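Local coordinates for protein esterase (Xanthomonas oryzae pv. oryzae, PDB 3H2J) that is probably a secreted hydrolase that cleaves carboxylic ester bonds, with a lipase-like alpha/beta-hydrolase fold, at residues Y79-W84 and G168-S173; F230-G235 and D282-I287. All coordinates share one frame; numbering follows the deposited sequence.

Contact 1. Residues Y79-W84 and G168-S173; sequences YPLLGW and GKVMLS
The indole of Trp84 rests its benzene part against Ser173. The carbonyl O of Ser173 meets the ring obliquely, 3.4 Å from Trp84 CE3. Ser173 OG comes to 3.5 Å from Trp84 CZ3, but its hydrogen bond goes to Ala203 O on the next strand. Trp84 CG is anti to the backbone N (chi1 175°), which turns the six-membered ring toward Ser173. Strands 79-84 and 169-173 run parallel, with 25° between their directions. Leu81 takes two bonds: its N donates to Lys169 O at 3.0 Å, almost straight and in the carbonyl plane, and its O accepts from Met171 N at 2.8 Å. Gly83 also takes two bonds, from its N to Met171 O, tilted 26° from the carbonyl plane, and to its O from Ser173 N. Leu82 shares a face with Trp84 and lays CD1 3.7 Å from Met171 CB. Leu81, Val170 and Leu172 point to the other face, covered by helix 141-161. At the start of the pair a water bridges Tyr79 O, Gly168 N and Lys169 O. These are neighbouring parallel strands in the central sheet of an alpha/beta-hydrolase. Strand 169-175 leads to a GxSxG sequence at Ser176, consistent with a nucleophile elbow.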
ATOM      1  N   TYR A  79     -22.725   0.739  -7.212  1.00 22.29           N
ATOM      2  CA  TYR A  79     -21.658   0.511  -6.248  1.00 20.76           C
ATOM      3  C   TYR A  79     -20.603   1.598  -6.169  1.00 18.87           C
ATOM      4  O   TYR A  79     -20.302   2.266  -7.158  1.00 16.89           O
ATOM      5  CB  TYR A  79     -20.918  -0.792  -6.570  1.00 21.54           C
ATOM      6  CG  TYR A  79     -21.791  -2.009  -6.741  1.00 21.16           C
ATOM      7  CD1 TYR A  79     -22.442  -2.587  -5.653  1.00 22.93           C
ATOM      8  CD2 TYR A  79     -21.967  -2.584  -7.999  1.00 21.90           C
ATOM      9  CE1 TYR A  79     -23.253  -3.713  -5.814  1.00 22.39           C
ATOM     10  CE2 TYR A  79     -22.774  -3.705  -8.172  1.00 22.70           C
ATOM     11  CZ  TYR A  79     -23.413  -4.263  -7.076  1.00 22.56           C
ATOM     12  OH  TYR A  79     -24.221  -5.363  -7.251  1.00 25.21           O
ATOM     13  N   PRO A  80     -20.039   1.799  -4.969  1.00 18.61           N
ATOM     14  CA  PRO A  80     -18.989   2.803  -4.805  1.00 16.26           C
ATOM     15  C   PRO A  80     -17.736   2.083  -5.316  1.00 15.94           C
ATOM     16  O   PRO A  80     -17.667   0.848  -5.250  1.00 16.28           O
ATOM     17  CB  PRO A  80     -18.957   3.027  -3.294  1.00 16.94           C
ATOM     18  CG  PRO A  80     -19.351   1.689  -2.747  1.00 17.95           C
ATOM     19  CD  PRO A  80     -20.502   1.304  -3.658  1.00 19.18           C
ATOM     20  N   LEU A  81     -16.771   2.834  -5.842  1.00 16.16           N
ATOM     21  CA  LEU A  81     -15.535   2.252  -6.361  1.00 16.98           C
ATOM     22  C   LEU A  81     -14.430   2.492  -5.338  1.00 17.37           C
ATOM     23  O   LEU A  81     -14.103   3.632  -5.030  1.00 16.90           O
ATOM     24  CB  LEU A  81     -15.159   2.908  -7.691  1.00 17.91           C
ATOM     25  CG  LEU A  81     -13.899   2.395  -8.395  1.00 21.64           C
ATOM     26  CD1 LEU A  81     -14.095   0.940  -8.795  1.00 20.78           C
ATOM     27  CD2 LEU A  81     -13.613   3.250  -9.625  1.00 23.09           C
ATOM     28  N   LEU A  82     -13.862   1.419  -4.808  1.00 16.07           N
ATOM     29  CA  LEU A  82     -12.812   1.552  -3.807  1.00 16.96           C
ATOM     30  C   LEU A  82     -11.446   1.140  -4.323  1.00 15.26           C
ATOM     31  O   LEU A  82     -11.205  -0.038  -4.588  1.00 14.89           O
ATOM     32  CB  LEU A  82     -13.156   0.711  -2.572  1.00 18.81           C
ATOM     33  CG  LEU A  82     -12.060   0.564  -1.508  1.00 20.24           C
ATOM     34  CD1 LEU A  82     -11.819   1.896  -0.818  1.00 20.42           C
ATOM     35  CD2 LEU A  82     -12.485  -0.484  -0.492  1.00 22.75           C
ATOM     36  N   GLY A  83     -10.557   2.121  -4.463  1.00 14.66           N
ATOM     37  CA  GLY A  83      -9.205   1.844  -4.909  1.00 14.84           C
ATOM     38  C   GLY A  83      -8.424   1.329  -3.712  1.00 14.61           C
ATOM     39  O   GLY A  83      -8.482   1.921  -2.633  1.00 14.42           O
ATOM     40  N   TRP A  84      -7.698   0.230  -3.895  1.00 14.04           N
ATOM     41  CA  TRP A  84      -6.934  -0.376  -2.801  1.00 13.97           C
ATOM     42  C   TRP A  84      -5.433  -0.456  -3.046  1.00 14.60           C
ATOM     43  O   TRP A  84      -4.989  -0.725  -4.161  1.00 14.91           O
ATOM     44  CB  TRP A  84      -7.459  -1.786  -2.529  1.00 14.58           C
ATOM     45  CG  TRP A  84      -6.661  -2.538  -1.496  1.00 12.72           C
ATOM     46  CD1 TRP A  84      -5.705  -3.485  -1.722  1.00 11.96           C
ATOM     47  CD2 TRP A  84      -6.762  -2.398  -0.073  1.00 12.96           C
ATOM     48  NE1 TRP A  84      -5.205  -3.950  -0.524  1.00 14.10           N
ATOM     49  CE2 TRP A  84      -5.838  -3.298   0.503  1.00 13.14           C
ATOM     50  CE3 TRP A  84      -7.549  -1.598   0.770  1.00 12.91           C
ATOM     51  CZ2 TRP A  84      -5.677  -3.424   1.890  1.00 14.62           C
ATOM     52  CZ3 TRP A  84      -7.387  -1.721   2.153  1.00 13.65           C
ATOM     53  CH2 TRP A  84      -6.459  -2.629   2.696  1.00 14.79           C
ATOM     54  N   GLY A 168     -20.529   6.309  -8.902  1.00 18.82           N
ATOM     55  CA  GLY A 168     -19.736   7.443  -9.341  1.00 19.48           C
ATOM     56  C   GLY A 168     -18.927   7.977  -8.172  1.00 19.97           C
ATOM     57  O   GLY A 168     -18.052   8.826  -8.336  1.00 20.83           O
ATOM     58  N   LYS A 169     -19.238   7.494  -6.975  1.00 19.83           N
ATOM     59  CA  LYS A 169     -18.500   7.905  -5.792  1.00 20.29           C
ATOM     60  C   LYS A 169     -17.300   6.979  -5.716  1.00 18.43           C
ATOM     61  O   LYS A 169     -17.412   5.781  -5.987  1.00 17.03           O
ATOM     62  CB  LYS A 169     -19.362   7.770  -4.536  1.00 22.79           C
ATOM     63  CG  LYS A 169     -20.530   8.750  -4.502  1.00 26.46           C
ATOM     64  CD  LYS A 169     -21.509   8.380  -3.414  1.00 30.02           C
ATOM     65  CE  LYS A 169     -22.853   9.050  -3.635  1.00 32.53           C
ATOM     66  NZ  LYS A 169     -23.888   8.475  -2.732  1.00 34.04           N
ATOM     67  N   VAL A 170     -16.155   7.547  -5.359  1.00 17.29           N
ATOM     68  CA  VAL A 170     -14.905   6.805  -5.271  1.00 16.83           C
ATOM     69  C   VAL A 170     -14.328   6.928  -3.870  1.00 16.97           C
ATOM     70  O   VAL A 170     -14.527   7.936  -3.198  1.00 17.61           O
ATOM     71  CB  VAL A 170     -13.887   7.358  -6.295  1.00 17.04           C
ATOM     72  CG1 VAL A 170     -12.548   6.633  -6.168  1.00 18.37           C
ATOM     73  CG2 VAL A 170     -14.453   7.214  -7.709  1.00 17.08           C
ATOM     74  N   MET A 171     -13.626   5.888  -3.433  1.00 17.04           N
ATOM     75  CA  MET A 171     -13.012   5.871  -2.114  1.00 16.13           C
ATOM     76  C   MET A 171     -11.625   5.252  -2.242  1.00 15.24           C
ATOM     77  O   MET A 171     -11.315   4.586  -3.236  1.00 13.40           O
ATOM     78  CB  MET A 171     -13.843   5.032  -1.139  1.00 16.99           C
ATOM     79  CG  MET A 171     -15.290   5.459  -0.970  1.00 19.45           C
ATOM     80  SD  MET A 171     -16.161   4.296   0.103  1.00 23.01           S
ATOM     81  CE  MET A 171     -17.774   5.130   0.276  1.00 21.59           C
ATOM     82  N   LEU A 172     -10.793   5.465  -1.233  1.00 13.32           N
ATOM     83  CA  LEU A 172      -9.448   4.916  -1.253  1.00 13.93           C
ATOM     84  C   LEU A 172      -9.060   4.331   0.093  1.00 15.47           C
ATOM     85  O   LEU A 172      -9.450   4.845   1.145  1.00 15.17           O
ATOM     86  CB  LEU A 172      -8.434   5.998  -1.635  1.00 14.51           C
ATOM     87  CG  LEU A 172      -8.582   6.652  -3.014  1.00 17.69           C
ATOM     88  CD1 LEU A 172      -7.642   7.846  -3.114  1.00 17.18           C
ATOM     89  CD2 LEU A 172      -8.283   5.631  -4.108  1.00 14.18           C
ATOM     90  N   SER A 173      -8.300   3.245   0.051  1.00 14.59           N
ATOM     91  CA  SER A 173      -7.811   2.608   1.266  1.00 15.08           C
ATOM     92  C   SER A 173      -6.602   1.762   0.904  1.00 14.25           C
ATOM     93  O   SER A 173      -6.370   1.469  -0.266  1.00 13.91           O
ATOM     94  CB  SER A 173      -8.895   1.738   1.902  1.00 15.20           C
ATOM     95  OG  SER A 173      -8.523   1.366   3.217  1.00 16.25           O
TER
HETATM   96  O   HOH W   1     -18.559   4.309  -8.107  1.00 15.44           O

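Contact 2. Residues F230-G235 and D282-I287; sequences FGILLG and DTLPSI
Ile232 reaches from the first turn of its helix into the bend of 284-287. Its CB already lies 3.5 Å from Pro285 O. Ile232 CG1 goes closer to the same oxygen, 3.3 Å from Pro285 O, and also faces Ile287 CA. On the other branch, Ile232 CG2 lies 3.6 Å from Pro285 O and also meets Leu284 CB. At the tip, Ile232 CD1 meets Ile287 CD1 at 4.0 Å. The branches of Ile232 therefore straddle the Pro285 carbonyl, with Leu284 on one flank and Ile287 on the other. Ile287 sends CG1 anti to its backbone N (chi1 -160°), which carries CD1 back to the helix, 4.1 Å from Gly231 CA. One residue on, Leu233 touches Leu284 methyl to methyl, CD1 to CD1 at 3.6 Å. No hydrogen bond joins the two segments, so the contact is apolar packing plus carbons set against a carbonyl. Leu268 and Trp261 of helix 261-268 touch Leu284 and Pro285, and Leu275 and Met278 of helix 275-281 touch Leu233. The contact is helix-to-loop packing within the helical region inserted between strands 198-205 and 328-332 of the hydrolase sheet.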
ATOM      1  N   PHE A 230      11.415  -5.914  11.173  1.00 17.31           N
ATOM      2  CA  PHE A 230      11.461  -6.089   9.721  1.00 17.91           C
ATOM      3  C   PHE A 230      12.231  -4.996   8.984  1.00 16.07           C
ATOM      4  O   PHE A 230      12.251  -4.977   7.755  1.00 17.09           O
ATOM      5  CB  PHE A 230      10.034  -6.153   9.160  1.00 18.48           C
ATOM      6  CG  PHE A 230       9.117  -7.079   9.916  1.00 19.60           C
ATOM      7  CD1 PHE A 230       9.426  -8.430  10.060  1.00 21.55           C
ATOM      8  CD2 PHE A 230       7.941  -6.598  10.484  1.00 21.13           C
ATOM      9  CE1 PHE A 230       8.571  -9.289  10.762  1.00 23.35           C
ATOM     10  CE2 PHE A 230       7.078  -7.449  11.188  1.00 21.69           C
ATOM     11  CZ  PHE A 230       7.396  -8.794  11.325  1.00 23.59           C
ATOM     12  N   GLY A 231      12.874  -4.110   9.738  1.00 14.96           N
ATOM     13  CA  GLY A 231      13.611  -2.994   9.160  1.00 17.38           C
ATOM     14  C   GLY A 231      14.724  -3.236   8.150  1.00 16.99           C
ATOM     15  O   GLY A 231      14.892  -2.438   7.228  1.00 18.13           O
ATOM     16  N   ILE A 232      15.501  -4.303   8.318  1.00 17.43           N
ATOM     17  CA  ILE A 232      16.586  -4.589   7.378  1.00 18.53           C
ATOM     18  C   ILE A 232      16.012  -4.841   5.984  1.00 17.90           C
ATOM     19  O   ILE A 232      16.543  -4.356   4.982  1.00 16.61           O
ATOM     20  CB  ILE A 232      17.400  -5.843   7.802  1.00 18.77           C
ATOM     21  CG1 ILE A 232      18.021  -5.632   9.186  1.00 20.43           C
ATOM     22  CG2 ILE A 232      18.485  -6.133   6.766  1.00 18.58           C
ATOM     23  CD1 ILE A 232      19.027  -4.497   9.261  1.00 21.04           C
ATOM     24  N   LEU A 233      14.924  -5.602   5.935  1.00 17.99           N
ATOM     25  CA  LEU A 233      14.256  -5.944   4.682  1.00 18.16           C
ATOM     26  C   LEU A 233      13.542  -4.756   4.042  1.00 18.06           C
ATOM     27  O   LEU A 233      13.721  -4.484   2.856  1.00 18.62           O
ATOM     28  CB  LEU A 233      13.237  -7.066   4.918  1.00 20.12           C
ATOM     29  CG  LEU A 233      13.753  -8.452   5.318  1.00 23.18           C
ATOM     30  CD1 LEU A 233      14.486  -9.102   4.160  1.00 24.62           C
ATOM     31  CD2 LEU A 233      14.660  -8.321   6.512  1.00 26.64           C
ATOM     32  N   LEU A 234      12.723  -4.063   4.826  1.00 16.44           N
ATOM     33  CA  LEU A 234      11.970  -2.917   4.325  1.00 17.10           C
ATOM     34  C   LEU A 234      12.892  -1.750   3.977  1.00 16.57           C
ATOM     35  O   LEU A 234      12.711  -1.090   2.950  1.00 15.37           O
ATOM     36  CB  LEU A 234      10.928  -2.476   5.366  1.00 18.60           C
ATOM     37  CG  LEU A 234       9.882  -3.520   5.789  1.00 20.22           C
ATOM     38  CD1 LEU A 234       9.017  -2.966   6.917  1.00 19.82           C
ATOM     39  CD2 LEU A 234       9.020  -3.906   4.595  1.00 20.72           C
ATOM     40  N   GLY A 235      13.879  -1.502   4.835  1.00 16.16           N
ATOM     41  CA  GLY A 235      14.818  -0.419   4.602  1.00 14.37           C
ATOM     42  C   GLY A 235      15.654  -0.669   3.361  1.00 15.63           C
ATOM     43  O   GLY A 235      15.947   0.252   2.601  1.00 16.52           O
ATOM     44  N   ASP A 282      16.413 -15.806   6.795  1.00 25.92           N
ATOM     45  CA  ASP A 282      17.508 -14.872   7.037  1.00 28.76           C
ATOM     46  C   ASP A 282      18.368 -14.602   5.812  1.00 27.79           C
ATOM     47  O   ASP A 282      19.597 -14.601   5.905  1.00 27.38           O
ATOM     48  CB  ASP A 282      18.420 -15.372   8.160  1.00 31.52           C
ATOM     49  CG  ASP A 282      17.922 -14.984   9.532  1.00 33.29           C
ATOM     50  OD1 ASP A 282      18.684 -15.156  10.506  1.00 35.22           O
ATOM     51  OD2 ASP A 282      16.771 -14.507   9.638  1.00 36.08           O
ATOM     52  N   THR A 283      17.737 -14.379   4.664  1.00 26.81           N
ATOM     53  CA  THR A 283      18.503 -14.080   3.464  1.00 27.47           C
ATOM     54  C   THR A 283      19.296 -12.821   3.784  1.00 25.54           C
ATOM     55  O   THR A 283      20.395 -12.627   3.276  1.00 24.18           O
ATOM     56  CB  THR A 283      17.595 -13.828   2.266  1.00 29.16           C
ATOM     57  OG1 THR A 283      16.776 -12.681   2.525  1.00 33.23           O
ATOM     58  CG2 THR A 283      16.709 -15.045   2.019  1.00 27.43           C
ATOM     59  N   LEU A 284      18.717 -11.969   4.629  1.00 24.24           N
ATOM     60  CA  LEU A 284      19.364 -10.742   5.090  1.00 24.75           C
ATOM     61  C   LEU A 284      19.402 -10.885   6.614  1.00 25.07           C
ATOM     62  O   LEU A 284      18.536 -11.537   7.192  1.00 26.53           O
ATOM     63  CB  LEU A 284      18.555  -9.501   4.697  1.00 26.03           C
ATOM     64  CG  LEU A 284      18.339  -9.205   3.208  1.00 26.97           C
ATOM     65  CD1 LEU A 284      17.668  -7.842   3.071  1.00 25.69           C
ATOM     66  CD2 LEU A 284      19.666  -9.216   2.460  1.00 25.83           C
ATOM     67  N   PRO A 285      20.396 -10.276   7.283  1.00 24.52           N
ATOM     68  CA  PRO A 285      20.525 -10.362   8.744  1.00 25.19           C
ATOM     69  C   PRO A 285      19.406  -9.736   9.577  1.00 24.16           C
ATOM     70  O   PRO A 285      18.640  -8.902   9.089  1.00 23.43           O
ATOM     71  CB  PRO A 285      21.877  -9.699   9.003  1.00 25.13           C
ATOM     72  CG  PRO A 285      21.929  -8.654   7.958  1.00 25.39           C
ATOM     73  CD  PRO A 285      21.426  -9.380   6.726  1.00 24.42           C
ATOM     74  N   SER A 286      19.331 -10.146  10.840  1.00 25.22           N
ATOM     75  CA  SER A 286      18.325  -9.637  11.771  1.00 25.54           C
ATOM     76  C   SER A 286      18.633  -8.190  12.151  1.00 24.62           C
ATOM     77  O   SER A 286      19.769  -7.722  11.995  1.00 23.34           O
ATOM     78  CB  SER A 286      18.260 -10.523  13.023  1.00 27.42           C
ATOM     79  OG  SER A 286      19.517 -10.604  13.676  1.00 30.44           O
ATOM     80  N   ILE A 287      17.620  -7.488  12.657  1.00 23.62           N
ATOM     81  CA  ILE A 287      17.751  -6.079  13.025  1.00 23.76           C
ATOM     82  C   ILE A 287      18.858  -5.774  14.033  1.00 24.60           C
ATOM     83  O   ILE A 287      19.404  -4.669  14.057  1.00 23.15           O
ATOM     84  CB  ILE A 287      16.403  -5.523  13.565  1.00 23.58           C
ATOM     85  CG1 ILE A 287      16.392  -3.998  13.475  1.00 23.98           C
ATOM     86  CG2 ILE A 287      16.181  -5.966  15.010  1.00 23.55           C
ATOM     87  CD1 ILE A 287      16.409  -3.464  12.055  1.00 25.77           C
TER

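In the fold
Contact 1 and contact 2 follow one another along the chain: 79-84 and 168-173 are paired before 230-235 begins. Their centres are 34 Å apart, on opposite sides of the chain's centre, and their nearest atoms are about 15 Å apart. They share no helix or strand. Contact 1 joins neighbouring strands 79-85 and 169-175 of the mixed sheet. Contact 2 lies in the helical part, away from the sheet, where helix 231-246 meets the loop after helix 275-281. The two therefore sample the sheet core and the inserted helical part. The pattern of Ser176, Asp336 and His377 resembles a catalytic triad, as in other alpha/beta-hydrolases.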